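Local structure of acyl-CoA thioesterase II (4R9Z) at residues 49-54 with 91-95; 56-60 with 85-90. The protein probably hydrolyses fatty acyl-CoA thioesters and is built as a double hot-dog. All blocks are in the same frame, centred on the assembly; numbering follows the deposited sequence.

Contact 1: 49-54 with 91-95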
loop_
_atom_site.group_PDB
_atom_site.type_symbol
_atom_site.label_atom_id
_atom_site.label_comp_id
_atom_site.label_asym_id
_atom_site.label_seq_id
_atom_site.Cartn_x
_atom_site.Cartn_y
_atom_site.Cartn_z
ATOM N N ALA B 49 6.162 -3.325 -17.118
ATOM C CA ALA B 49 7.534 -3.792 -17.106
ATOM C C ALA B 49 7.641 -5.062 -16.278
ATOM O O ALA B 49 8.073 -6.098 -16.773
ATOM C CB ALA B 49 8.449 -2.722 -16.557
ATOM N N ALA B 50 7.173 -4.988 -15.037
ATOM C CA ALA B 50 7.182 -6.131 -14.141
ATOM C C ALA B 50 6.401 -7.305 -14.725
ATOM O O ALA B 50 6.874 -8.439 -14.720
ATOM C CB ALA B 50 6.613 -5.738 -12.784
ATOM N N SER B 51 5.206 -7.017 -15.229
ATOM C CA SER B 51 4.313 -8.043 -15.757
ATOM C C SER B 51 4.933 -8.839 -16.902
ATOM O O SER B 51 4.730 -10.045 -16.998
ATOM C CB SER B 51 3.007 -7.409 -16.225
ATOM O OG SER B 51 2.412 -6.655 -15.186
ATOM N N ARG B 52 5.665 -8.154 -17.777
ATOM C CA ARG B 52 6.320 -8.800 -18.914
ATOM C C ARG B 52 7.495 -9.695 -18.517
ATOM O O ARG B 52 7.940 -10.519 -19.313
ATOM C CB ARG B 52 6.791 -7.743 -19.917
ATOM C CG ARG B 52 5.641 -7.079 -20.655
ATOM C CD ARG B 52 6.094 -5.928 -21.536
ATOM N NE ARG B 52 6.953 -6.363 -22.631
ATOM C CZ ARG B 52 7.422 -5.548 -23.569
ATOM N NH1 ARG B 52 7.114 -4.260 -23.544
ATOM N NH2 ARG B 52 8.197 -6.021 -24.529
ATOM N N THR B 53 7.993 -9.530 -17.293
ATOM C CA THR B 53 9.036 -10.407 -16.761
ATOM C C THR B 53 8.430 -11.516 -15.912
ATOM O O THR B 53 9.153 -12.307 -15.315
ATOM C CB THR B 53 10.066 -9.656 -15.899
ATOM O OG1 THR B 53 9.479 -9.275 -14.645
ATOM C CG2 THR B 53 10.622 -8.443 -16.640
ATOM N N ALA B 54 7.106 -11.519 -15.794
ATOM C CA ALA B 54 6.402 -12.602 -15.112
ATOM C C ALA B 54 5.568 -13.374 -16.125
ATOM O O ALA B 54 4.562 -12.873 -16.622
ATOM C CB ALA B 54 5.531 -12.060 -13.996
ATOM N N ALA B 91 7.275 -11.971 -7.521
ATOM C CA ALA B 91 7.420 -10.620 -7.004
ATOM C C ALA B 91 8.468 -9.874 -7.814
ATOM O O ALA B 91 9.479 -10.450 -8.214
ATOM C CB ALA B 91 7.797 -10.646 -5.539
ATOM N N ARG B 92 8.212 -8.597 -8.073
ATOM C CA ARG B 92 9.142 -7.774 -8.839
ATOM C C ARG B 92 9.401 -6.430 -8.181
ATOM O O ARG B 92 8.536 -5.885 -7.501
ATOM C CB ARG B 92 8.625 -7.555 -10.263
ATOM C CG ARG B 92 8.406 -8.838 -11.040
ATOM C CD ARG B 92 9.727 -9.530 -11.320
ATOM N NE ARG B 92 9.554 -10.705 -12.165
ATOM C CZ ARG B 92 9.613 -11.950 -11.710
ATOM N NH1 ARG B 92 9.842 -12.169 -10.426
ATOM N NH2 ARG B 92 9.443 -12.974 -12.534
ATOM N N ARG B 93 10.608 -5.915 -8.383
ATOM C CA ARG B 93 10.931 -4.525 -8.093
ATOM C C ARG B 93 11.099 -3.814 -9.426
ATOM O O ARG B 93 11.680 -4.368 -10.352
ATOM C CB ARG B 93 12.218 -4.394 -7.281
ATOM C CG ARG B 93 12.679 -2.949 -7.132
ATOM C CD ARG B 93 14.100 -2.817 -6.576
ATOM N NE ARG B 93 14.511 -3.918 -5.710
ATOM C CZ ARG B 93 15.769 -4.340 -5.603
ATOM N NH1 ARG B 93 16.720 -3.757 -6.324
ATOM N NH2 ARG B 93 16.078 -5.348 -4.789
ATOM N N VAL B 94 10.563 -2.606 -9.547
ATOM C CA VAL B 94 10.791 -1.817 -10.748
ATOM C C VAL B 94 11.288 -0.442 -10.351
ATOM O O VAL B 94 10.668 0.238 -9.539
ATOM C CB VAL B 94 9.531 -1.676 -11.612
ATOM C CG1 VAL B 94 9.810 -0.763 -12.792
ATOM C CG2 VAL B 94 9.063 -3.039 -12.096
ATOM N N THR B 95 12.418 -0.040 -10.914
ATOM C CA THR B 95 12.964 1.281 -10.652
ATOM C C THR B 95 12.956 2.081 -11.947
ATOM O O THR B 95 13.499 1.639 -12.956
ATOM C CB THR B 95 14.393 1.203 -10.065
ATOM O OG1 THR B 95 14.363 0.478 -8.830
ATOM C CG2 THR B 95 14.931 2.587 -9.788
#
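The last turn of helix 39-52 and the turn that leaves it lie against one face of strand 89-98, with the backbones closest at A50 and R92, whose CA atoms are 5.9 Å apart. Such close approach is possible because the helix presents alanines. On the strand, R92 and V94 send their CA-to-CB bonds toward the helix, while A91 and R93 point away, R93 reaching a salt bridge with E105 of the second subunit. A50 fits between the two inward residues: its CB is 3.7 Å from R92 CB and 3.7 Å from V94 CG2. One residue earlier, A49 CB makes a looser apolar approach to V94 CG1 at 4.5 Å.

The polar half of the contact belongs to R92. With chi1 and chi2 both m, its side chain bends back toward the chain leaving the helix, where NE donates to T53 OG1 (2.9 Å) and NH2 to T53 O (2.9 Å, nearly linear at 171°). T53 OG1 in turn donates to A50 O at 2.7 Å, linking the arginine to the final helical turn. R92 NH1 bonds to A91 O in its own strand at 2.8 Å. R92 also forms salt bridges with E85, through NH2, and D82, through NH1.

A helix packed against a curved antiparallel sheet is the hallmark of the hot-dog fold. In this protein, small apolar side chains allow the two to pack tightly, and R92 NE and NH2 give T53 OG1 and T53 O hydrogen-bond partners where the chain leaves the helix.

Contact 2: 56-60 with 85-90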
loop_
_atom_site.group_PDB
_atom_site.type_symbol
_atom_site.label_atom_id
_atom_site.label_comp_id
_atom_site.label_asym_id
_atom_site.label_seq_id
_atom_site.Cartn_x
_atom_site.Cartn_y
_atom_site.Cartn_z
ATOM N N GLY B 56 3.081 -15.186 -18.041
ATOM C CA GLY B 56 1.671 -15.545 -18.009
ATOM C C GLY B 56 1.038 -15.458 -16.629
ATOM O O GLY B 56 0.160 -16.249 -16.278
ATOM N N ARG B 57 1.476 -14.477 -15.849
ATOM C CA ARG B 57 0.941 -14.266 -14.515
ATOM C C ARG B 57 0.388 -12.853 -14.413
ATOM O O ARG B 57 0.927 -11.922 -15.013
ATOM C CB ARG B 57 2.021 -14.512 -13.462
ATOM C CG ARG B 57 2.377 -15.978 -13.289
ATOM C CD ARG B 57 3.425 -16.195 -12.207
ATOM N NE ARG B 57 3.798 -17.605 -12.101
ATOM C CZ ARG B 57 4.597 -18.107 -11.162
ATOM N NH1 ARG B 57 5.129 -17.315 -10.242
ATOM N NH2 ARG B 57 4.872 -19.403 -11.146
ATOM N N GLU B 58 -0.706 -12.697 -13.675
ATOM C CA GLU B 58 -1.348 -11.395 -13.541
ATOM C C GLU B 58 -1.034 -10.740 -12.194
ATOM O O GLU B 58 -0.866 -11.427 -11.182
ATOM C CB GLU B 58 -2.859 -11.533 -13.720
ATOM C CG GLU B 58 -3.283 -11.790 -15.155
ATOM C CD GLU B 58 -4.702 -12.304 -15.251
ATOM O OE1 GLU B 58 -5.627 -11.587 -14.816
ATOM O OE2 GLU B 58 -4.891 -13.430 -15.753
ATOM N N PRO B 59 -0.954 -9.401 -12.178
ATOM C CA PRO B 59 -0.674 -8.692 -10.928
ATOM C C PRO B 59 -1.888 -8.660 -10.017
ATOM O O PRO B 59 -2.994 -8.348 -10.462
ATOM C CB PRO B 59 -0.307 -7.282 -11.396
ATOM C CG PRO B 59 -0.989 -7.131 -12.699
ATOM C CD PRO B 59 -1.029 -8.489 -13.331
ATOM N N HIS B 60 -1.688 -8.996 -8.749
ATOM C CA HIS B 60 -2.783 -8.919 -7.804
ATOM C C HIS B 60 -2.580 -7.738 -6.848
ATOM O O HIS B 60 -3.511 -7.337 -6.149
ATOM C CB HIS B 60 -2.933 -10.237 -7.048
ATOM C CG HIS B 60 -1.762 -10.584 -6.185
ATOM N ND1 HIS B 60 -1.610 -10.090 -4.910
ATOM C CD2 HIS B 60 -0.691 -11.379 -6.417
ATOM C CE1 HIS B 60 -0.494 -10.572 -4.385
ATOM N NE2 HIS B 60 0.080 -11.354 -5.276
ATOM N N GLU B 85 10.441 -15.830 -7.376
ATOM C CA GLU B 85 9.900 -16.605 -8.471
ATOM C C GLU B 85 9.553 -17.977 -7.940
ATOM O O GLU B 85 10.408 -18.855 -7.849
ATOM C CB GLU B 85 10.891 -16.690 -9.633
ATOM C CG GLU B 85 10.311 -17.314 -10.893
ATOM C CD GLU B 85 9.180 -16.490 -11.491
ATOM O OE1 GLU B 85 9.148 -15.258 -11.277
ATOM O OE2 GLU B 85 8.322 -17.074 -12.183
ATOM N N GLY B 86 8.294 -18.146 -7.567
ATOM C CA GLY B 86 7.844 -19.370 -6.941
ATOM C C GLY B 86 6.851 -20.144 -7.778
ATOM O O GLY B 86 6.440 -19.709 -8.858
ATOM N N ARG B 87 6.477 -21.310 -7.264
ATOM C CA ARG B 87 5.470 -22.159 -7.885
ATOM C C ARG B 87 4.144 -21.428 -8.053
ATOM O O ARG B 87 3.453 -21.592 -9.061
ATOM C CB ARG B 87 5.284 -23.425 -7.041
ATOM C CG ARG B 87 4.137 -24.328 -7.458
ATOM C CD ARG B 87 4.234 -24.781 -8.903
ATOM N NE ARG B 87 3.046 -25.542 -9.282
ATOM C CZ ARG B 87 2.691 -25.808 -10.534
ATOM N NH1 ARG B 87 3.434 -25.374 -11.545
ATOM N NH2 ARG B 87 1.590 -26.508 -10.774
ATOM N N THR B 88 3.802 -20.600 -7.071
ATOM C CA THR B 88 2.525 -19.902 -7.085
ATOM C C THR B 88 2.702 -18.414 -7.356
ATOM O O THR B 88 2.057 -17.850 -8.240
ATOM C CB THR B 88 1.774 -20.067 -5.740
ATOM O OG1 THR B 88 1.781 -21.442 -5.337
ATOM C CG2 THR B 88 0.343 -19.588 -5.870
ATOM N N PHE B 89 3.602 -17.791 -6.602
ATOM C CA PHE B 89 3.756 -16.341 -6.627
ATOM C C PHE B 89 5.010 -15.849 -7.337
ATOM O O PHE B 89 6.038 -16.527 -7.381
ATOM C CB PHE B 89 3.766 -15.791 -5.196
ATOM C CG PHE B 89 2.415 -15.743 -4.551
ATOM C CD1 PHE B 89 1.545 -14.699 -4.816
ATOM C CD2 PHE B 89 2.019 -16.738 -3.670
ATOM C CE1 PHE B 89 0.298 -14.649 -4.221
ATOM C CE2 PHE B 89 0.776 -16.698 -3.073
ATOM C CZ PHE B 89 -0.088 -15.651 -3.349
ATOM N N SER B 90 4.914 -14.634 -7.855
ATOM C CA SER B 90 6.065 -13.901 -8.349
ATOM C C SER B 90 6.081 -12.514 -7.714
ATOM O O SER B 90 5.032 -11.951 -7.402
ATOM C CB SER B 90 6.027 -13.788 -9.876
ATOM O OG SER B 90 6.156 -15.056 -10.489
#
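G56, with phi/psi of 60/35, adopts a conformation that favours glycine and leads the chain into R57, which makes most of this contact. Beyond chi1 its side chain is fully extended, carrying the guanidinium into the hairpin turn between strands 76-85 and 89-98. There NH2 and NH1 share one acceptor, G86 O, at 2.8 and 3.1 Å, and NH1 makes a very short bond to S90 OG (2.5 Å). Above one face of the guanidinium, E85 OE2 lies 3.7 Å from NH1, a long salt bridge of charges alone, while E85 OE1 is salt-bridged to R92; T88 O lies over the opposite face. Within the turn, G86 N donates to F89 O (2.8 Å).

E58 forms a salt bridge with R229, and P59 packs on A192 of helix 188-201. H60, at the corner of the chain, brings NE2 to 3.5 Å from F89 CE1, with the rings oblique at 71°; NE2 hydrogen-bonds S109 of the same chain and ND1 hydrogen-bonds E270 of the second subunit.

Strand 101-111 runs between strands 58-66 and 89-98, so R57 reaches past F110 to the hairpin, while F89 meets Y272 of the second subunit edge-to-face.

Contacts 1 and 2 share strand 89-98 and lie with their centres about 10 Å apart, contact 2 nested along the chain inside the loop that contact 1 closes. Their strongest join is E85, whose OE1 forms a salt bridge with R92 NH2 at 2.6 Å; through this acid the arginine from the strand and the hairpin gripped by R57 enter one polar network. A minor packing touch, S51 OG to P59 CG at 4.2 Å, reflects the succession of helix 39-52 and strand 58-66. Both contacts lie in the N-terminal hot-dog unit, and strand 89-98 takes part in helix packing, in the R57 site at the hairpin turn and in contacts with the second subunit.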